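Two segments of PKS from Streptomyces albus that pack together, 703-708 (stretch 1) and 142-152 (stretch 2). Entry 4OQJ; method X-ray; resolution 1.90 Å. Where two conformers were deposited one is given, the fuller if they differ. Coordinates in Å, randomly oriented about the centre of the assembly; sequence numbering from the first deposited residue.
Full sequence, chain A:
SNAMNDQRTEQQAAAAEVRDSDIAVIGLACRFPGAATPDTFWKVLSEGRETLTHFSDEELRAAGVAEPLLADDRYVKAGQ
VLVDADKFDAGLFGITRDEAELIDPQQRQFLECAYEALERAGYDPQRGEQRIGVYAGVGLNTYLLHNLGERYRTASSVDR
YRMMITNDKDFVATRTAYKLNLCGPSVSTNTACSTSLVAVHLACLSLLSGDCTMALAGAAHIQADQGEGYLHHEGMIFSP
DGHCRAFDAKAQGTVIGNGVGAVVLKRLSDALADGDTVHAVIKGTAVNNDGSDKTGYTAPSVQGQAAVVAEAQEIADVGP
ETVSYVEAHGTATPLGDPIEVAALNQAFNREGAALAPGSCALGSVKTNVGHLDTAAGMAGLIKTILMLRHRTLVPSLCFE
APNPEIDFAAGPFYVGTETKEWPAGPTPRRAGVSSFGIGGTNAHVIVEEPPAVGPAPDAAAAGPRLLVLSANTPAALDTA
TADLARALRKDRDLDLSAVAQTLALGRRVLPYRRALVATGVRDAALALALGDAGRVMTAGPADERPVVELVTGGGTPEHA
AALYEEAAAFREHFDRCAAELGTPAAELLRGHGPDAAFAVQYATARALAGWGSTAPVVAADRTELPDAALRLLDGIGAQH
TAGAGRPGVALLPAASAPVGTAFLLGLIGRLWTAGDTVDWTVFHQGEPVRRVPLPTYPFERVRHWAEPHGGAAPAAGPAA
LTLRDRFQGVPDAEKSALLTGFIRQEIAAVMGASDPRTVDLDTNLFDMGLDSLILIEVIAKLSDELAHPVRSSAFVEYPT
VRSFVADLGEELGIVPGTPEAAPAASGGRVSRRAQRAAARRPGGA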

ATOM      1  N   ARG A 703      14.610  -0.060 -28.750  1.00 23.04           N
ATOM      2  CA  ARG A 703      15.519  -0.109 -27.611  1.00 21.30           C
ATOM      3  C   ARG A 703      15.731   1.266 -26.980  1.00 20.66           C
ATOM      4  O   ARG A 703      16.042   2.234 -27.662  1.00 23.62           O
ATOM      5  CB  ARG A 703      16.858  -0.695 -28.033  1.00 23.02           C
ATOM      6  CG  ARG A 703      17.904  -0.698 -26.925  1.00 22.59           C
ATOM      7  CD  ARG A 703      19.171  -1.372 -27.430  1.00 26.72           C
ATOM      8  NE  ARG A 703      20.306  -1.245 -26.516  1.00 28.68           N
ATOM      9  CZ  ARG A 703      20.581  -2.090 -25.528  1.00 38.90           C
ATOM     10  NH1 ARG A 703      19.782  -3.123 -25.274  1.00 46.79           N
ATOM     11  NH2 ARG A 703      21.653  -1.895 -24.779  1.00 39.00           N
ATOM     12  N   HIS A 704      15.527   1.339 -25.672  1.00 19.32           N
ATOM     13  CA  HIS A 704      15.818   2.531 -24.892  1.00 20.84           C
ATOM     14  C   HIS A 704      16.660   2.087 -23.725  1.00 24.20           C
ATOM     15  O   HIS A 704      16.173   1.384 -22.835  1.00 25.64           O
ATOM     16  CB  HIS A 704      14.539   3.226 -24.411  1.00 19.96           C
ATOM     17  CG  HIS A 704      13.613   3.617 -25.519  1.00 19.00           C
ATOM     18  ND1 HIS A 704      13.746   4.797 -26.218  1.00 21.76           N
ATOM     19  CD2 HIS A 704      12.552   2.977 -26.060  1.00 18.66           C
ATOM     20  CE1 HIS A 704      12.804   4.868 -27.143  1.00 21.41           C
ATOM     21  NE2 HIS A 704      12.066   3.776 -27.069  1.00 21.93           N
ATOM     22  N   TRP A 705      17.926   2.487 -23.730  1.00 27.85           N
ATOM     23  CA  TRP A 705      18.876   1.985 -22.754  1.00 29.77           C
ATOM     24  C   TRP A 705      20.006   2.982 -22.536  1.00 31.50           C
ATOM     25  O   TRP A 705      20.735   3.317 -23.459  1.00 32.79           O
ATOM     26  CB  TRP A 705      19.430   0.643 -23.216  1.00 28.00           C
ATOM     27  CG  TRP A 705      20.051  -0.148 -22.132  1.00 28.48           C
ATOM     28  CD1 TRP A 705      21.383  -0.248 -21.842  1.00 31.16           C
ATOM     29  CD2 TRP A 705      19.370  -0.965 -21.181  1.00 26.74           C
ATOM     30  NE1 TRP A 705      21.568  -1.078 -20.764  1.00 29.96           N
ATOM     31  CE2 TRP A 705      20.344  -1.531 -20.339  1.00 28.65           C
ATOM     32  CE3 TRP A 705      18.023  -1.275 -20.958  1.00 25.18           C
ATOM     33  CZ2 TRP A 705      20.019  -2.388 -19.296  1.00 27.75           C
ATOM     34  CZ3 TRP A 705      17.703  -2.123 -19.919  1.00 25.85           C
ATOM     35  CH2 TRP A 705      18.695  -2.671 -19.103  1.00 28.91           C
ATOM     36  N   ALA A 706      20.118   3.479 -21.312  1.00 28.34           N
ATOM     37  CA  ALA A 706      21.148   4.437 -20.956  1.00 30.38           C
ATOM     38  C   ALA A 706      22.461   3.703 -20.753  1.00 38.86           C
ATOM     39  O   ALA A 706      22.520   2.721 -20.016  1.00 37.50           O
ATOM     40  CB  ALA A 706      20.767   5.197 -19.696  1.00 26.98           C
ATOM     41  N   GLU A 707      23.509   4.183 -21.410  1.00 47.33           N
ATOM     42  CA  GLU A 707      24.828   3.583 -21.280  1.00 50.32           C
ATOM     43  C   GLU A 707      25.539   4.141 -20.039  1.00 51.60           C
ATOM     44  O   GLU A 707      25.602   5.358 -19.847  1.00 52.06           O
ATOM     45  CB  GLU A 707      25.648   3.838 -22.545  1.00 55.18           C
ATOM     46  CG  GLU A 707      26.145   2.571 -23.251  1.00 64.47           C
ATOM     47  CD  GLU A 707      25.038   1.573 -23.587  1.00 66.50           C
ATOM     48  OE1 GLU A 707      24.301   1.784 -24.577  1.00 63.53           O
ATOM     49  OE2 GLU A 707      24.920   0.561 -22.864  1.00 70.15           O
ATOM     50  N   PRO A 708      26.053   3.253 -19.170  1.00 56.55           N
ATOM     51  CA  PRO A 708      26.754   3.743 -17.976  1.00 60.09           C
ATOM     52  C   PRO A 708      28.069   4.436 -18.310  1.00 62.64           C
ATOM     53  O   PRO A 708      28.082   5.667 -18.351  1.00 66.41           O
ATOM     54  CB  PRO A 708      26.998   2.467 -17.157  1.00 64.02           C
ATOM     55  CG  PRO A 708      26.911   1.348 -18.136  1.00 64.95           C
ATOM     56  CD  PRO A 708      25.940   1.782 -19.184  1.00 60.50           C
TER
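Stretch 2, residues 142-152: TYLLHNLGERY

Stretch 1 runs as an extended segment without regular secondary structure, its phi/psi values staying near -80/128 from Ala706 to Glu707 after a more stretched Trp705. Stretch 2 is helical at its start, with a wider pi-type turn over 143-147 in which Leu148 N bonds to Tyr143 O (3.0 Å), and a second helix begins at Gly149. Trp705 and Ala706 meet Tyr143 near the start of stretch 2, and Pro708 reaches Asn147, where the backbones come closest, at 4.2 Å between the CA atoms of Pro708 and Asn147. Together they bury 375 Å².

Ala706 is the centre of the contact. Both its backbone N and its backbone O are bound by side chains of stretch 2: Ala706 N donates to Tyr143 OH (2.8 Å), and Asn147 ND2 donates to Ala706 O (2.8 Å, nearly linear). An extended segment outside any regular strand leaves its peptide groups free for such partners, and here stretch 2 supplies them from side chains.

The rotamers of Tyr143 and Asn147 suit this role. The CA-to-CB bond of Tyr143 points sideways, but chi1 in t (-168°) carries the ring along to stretch 1, so that the hydroxyl arrives beside Ala706 N; the same hydroxyl is also hydrogen-bonded elsewhere in the structure. Asn147 likewise starts sideways, and with chi1 in m (-62°) and chi2 at 69° its amide nitrogen is brought to Ala706 O. Asn147 ND2 also lies 3.2 Å from Trp705 NE1, but both are donors and no hydrogen bond joins them.

Trp705 adopts chi1 t (-161°) with chi2 at -99°, which brings its indole nearer to stretch 2 than the sideways CA-to-CB bond alone would. The edge of the Tyr143 ring meets the face of its six-membered ring, with centroids 5.2 Å apart and planes at 71°; Trp705 CE3 lies 4.0 Å from Tyr143 CE1.

The methyl of Ala706 points toward stretch 2 and settles among larger side chains: Ala706 CB is 3.5 Å from Leu148 CD2, 4.0 Å from Tyr143 CZ and 3.7 Å from Arg151 NH1. The CA-to-CB bond of Leu148 points away, yet its m,t conformation returns the end of the chain to this methyl. Arg151 reaches it with chi1 and chi2 both t.

Glu707 adds little, but Pro708 rejoins the contact. The CA-to-CB bond of Glu707 points away, whereas Pro708, poorly ordered, adds a CA-H...O contact from Pro708 CA to Asn147 O (3.5 Å), and Pro708 CB lies 3.8 Å from His146 O.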

ATOM      1  N   THR A 142      18.285  -1.077 -10.056  1.00 18.52           N
ATOM      2  CA  THR A 142      19.701  -1.167 -10.377  1.00 22.56           C
ATOM      3  C   THR A 142      20.015  -0.370 -11.650  1.00 24.96           C
ATOM      4  O   THR A 142      21.172  -0.093 -11.933  1.00 25.64           O
ATOM      5  CB  THR A 142      20.153  -2.639 -10.541  1.00 22.92           C
ATOM      6  OG1 THR A 142      19.229  -3.350 -11.379  1.00 23.40           O
ATOM      7  CG2 THR A 142      20.221  -3.338  -9.157  1.00 26.66           C
ATOM      8  N   TYR A 143      18.986  -0.005 -12.415  1.00 18.07           N
ATOM      9  CA  TYR A 143      19.168   0.863 -13.595  1.00 18.33           C
ATOM     10  C   TYR A 143      19.659   2.242 -13.172  1.00 18.52           C
ATOM     11  O   TYR A 143      20.561   2.806 -13.774  1.00 21.28           O
ATOM     12  CB  TYR A 143      17.855   0.989 -14.361  1.00 17.10           C
ATOM     13  CG  TYR A 143      17.933   1.605 -15.741  1.00 19.93           C
ATOM     14  CD1 TYR A 143      18.423   0.884 -16.822  1.00 19.50           C
ATOM     15  CD2 TYR A 143      17.456   2.885 -15.976  1.00 21.44           C
ATOM     16  CE1 TYR A 143      18.457   1.434 -18.088  1.00 20.78           C
ATOM     17  CE2 TYR A 143      17.482   3.437 -17.238  1.00 20.47           C
ATOM     18  CZ  TYR A 143      17.981   2.708 -18.292  1.00 22.00           C
ATOM     19  OH  TYR A 143      17.995   3.265 -19.559  1.00 22.57           O
ATOM     20  N   LEU A 144      19.056   2.770 -12.113  1.00 19.37           N
ATOM     21  CA  LEU A 144      19.444   4.048 -11.553  1.00 18.23           C
ATOM     22  C   LEU A 144      20.839   3.966 -10.942  1.00 22.34           C
ATOM     23  O   LEU A 144      21.679   4.835 -11.158  1.00 24.57           O
ATOM     24  CB  LEU A 144      18.420   4.486 -10.501  1.00 19.79           C
ATOM     25  CG  LEU A 144      18.751   5.720  -9.664  1.00 20.98           C
ATOM     26  CD1 LEU A 144      18.813   6.963 -10.525  1.00 24.29           C
ATOM     27  CD2 LEU A 144      17.725   5.879  -8.557  1.00 21.92           C
ATOM     28  N   LEU A 145      21.087   2.911 -10.181  1.00 21.78           N
ATOM     29  CA  LEU A 145      22.363   2.759  -9.496  1.00 26.34           C
ATOM     30  C   LEU A 145      23.520   2.501 -10.465  1.00 27.64           C
ATOM     31  O   LEU A 145      24.597   3.060 -10.294  1.00 32.47           O
ATOM     32  CB  LEU A 145      22.271   1.621  -8.471  1.00 28.31           C
ATOM     33  CG  LEU A 145      21.338   1.870  -7.283  1.00 25.43           C
ATOM     34  CD1 LEU A 145      21.163   0.603  -6.421  1.00 22.11           C
ATOM     35  CD2 LEU A 145      21.875   3.014  -6.452  1.00 27.27           C
ATOM     36  N   HIS A 146      23.307   1.647 -11.466  1.00 24.42           N
ATOM     37  CA  HIS A 146      24.372   1.298 -12.421  1.00 28.34           C
ATOM     38  C   HIS A 146      24.394   2.240 -13.623  1.00 32.57           C
ATOM     39  O   HIS A 146      25.315   3.036 -13.779  1.00 37.29           O
ATOM     40  CB  HIS A 146      24.216  -0.134 -12.931  1.00 32.17           C
ATOM     41  CG  HIS A 146      24.275  -1.187 -11.863  1.00 46.18           C
ATOM     42  ND1 HIS A 146      24.250  -2.533 -12.153  1.00 52.95           N
ATOM     43  CD2 HIS A 146      24.352  -1.095 -10.513  1.00 51.52           C
ATOM     44  CE1 HIS A 146      24.310  -3.227 -11.031  1.00 53.77           C
ATOM     45  NE2 HIS A 146      24.373  -2.379 -10.022  1.00 51.41           N
ATOM     46  N   ASN A 147      23.370   2.147 -14.467  1.00 28.58           N
ATOM     47  CA  ASN A 147      23.345   2.871 -15.738  1.00 29.06           C
ATOM     48  C   ASN A 147      23.304   4.393 -15.602  1.00 30.68           C
ATOM     49  O   ASN A 147      23.891   5.103 -16.414  1.00 32.24           O
ATOM     50  CB  ASN A 147      22.146   2.410 -16.564  1.00 28.48           C
ATOM     51  CG  ASN A 147      22.217   0.942 -16.910  1.00 29.00           C
ATOM     52  OD1 ASN A 147      22.080   0.086 -16.040  1.00 28.43           O
ATOM     53  ND2 ASN A 147      22.425   0.641 -18.186  1.00 31.09           N
ATOM     54  N   LEU A 148      22.608   4.885 -14.581  1.00 29.79           N
ATOM     55  CA  LEU A 148      22.420   6.320 -14.386  1.00 26.50           C
ATOM     56  C   LEU A 148      23.184   6.848 -13.179  1.00 30.33           C
ATOM     57  O   LEU A 148      23.098   8.040 -12.852  1.00 31.17           O
ATOM     58  CB  LEU A 148      20.932   6.643 -14.215  1.00 21.92           C
ATOM     59  CG  LEU A 148      20.008   6.242 -15.355  1.00 21.15           C
ATOM     60  CD1 LEU A 148      18.582   6.655 -15.020  1.00 19.26           C
ATOM     61  CD2 LEU A 148      20.458   6.885 -16.650  1.00 24.12           C
ATOM     62  N   GLY A 149      23.921   5.960 -12.520  1.00 35.43           N
ATOM     63  CA  GLY A 149      24.652   6.305 -11.315  1.00 42.23           C
ATOM     64  C   GLY A 149      25.521   7.539 -11.471  1.00 44.34           C
ATOM     65  O   GLY A 149      25.269   8.562 -10.835  1.00 46.15           O
ATOM     66  N   GLU A 150      26.547   7.442 -12.309  1.00 48.87           N
ATOM     67  CA  GLU A 150      27.487   8.545 -12.496  1.00 51.68           C
ATOM     68  C   GLU A 150      26.746   9.772 -13.005  1.00 56.36           C
ATOM     69  O   GLU A 150      27.015  10.897 -12.584  1.00 60.92           O
ATOM     70  CB  GLU A 150      28.600   8.146 -13.469  1.00 46.26           C
ATOM     71  N   ARG A 151      25.802   9.534 -13.908  1.00 53.44           N
ATOM     72  CA  ARG A 151      24.972  10.585 -14.476  0.50 49.69           C
ATOM     73  C   ARG A 151      24.305  11.403 -13.374  1.00 46.81           C
ATOM     74  O   ARG A 151      24.298  12.630 -13.415  1.00 43.76           O
ATOM     75  CB  ARG A 151      23.924   9.960 -15.392  0.50 47.76           C
ATOM     76  CG  ARG A 151      23.349  10.864 -16.457  0.50 49.61           C
ATOM     77  CD  ARG A 151      22.916  10.018 -17.649  0.50 51.12           C
ATOM     78  NE  ARG A 151      21.762  10.563 -18.351  0.50 51.40           N
ATOM     79  CZ  ARG A 151      21.176   9.974 -19.390  0.50 48.97           C
ATOM     80  NH1 ARG A 151      21.640   8.819 -19.852  0.50 36.30           N
ATOM     81  NH2 ARG A 151      20.128  10.543 -19.970  0.50 51.52           N
ATOM     82  N   TYR A 152      23.744  10.703 -12.385  1.00 42.30           N
ATOM     83  CA  TYR A 152      23.050  11.355 -11.273  1.00 36.75           C
ATOM     84  C   TYR A 152      23.965  12.260 -10.431  1.00 43.94           C
ATOM     85  O   TYR A 152      23.637  13.418 -10.182  1.00 44.55           O
ATOM     86  CB  TYR A 152      22.397  10.317 -10.350  1.00 28.84           C
ATOM     87  CG  TYR A 152      21.526  10.957  -9.284  1.00 30.04           C
ATOM     88  CD1 TYR A 152      22.057  11.366  -8.064  1.00 32.38           C
ATOM     89  CD2 TYR A 152      20.176  11.176  -9.513  1.00 35.46           C
ATOM     90  CE1 TYR A 152      21.257  11.972  -7.102  1.00 32.10           C
ATOM     91  CE2 TYR A 152      19.375  11.777  -8.561  1.00 37.29           C
ATOM     92  CZ  TYR A 152      19.921  12.171  -7.359  1.00 36.10           C
ATOM     93  OH  TYR A 152      19.117  12.771  -6.421  1.00 41.21           O
TER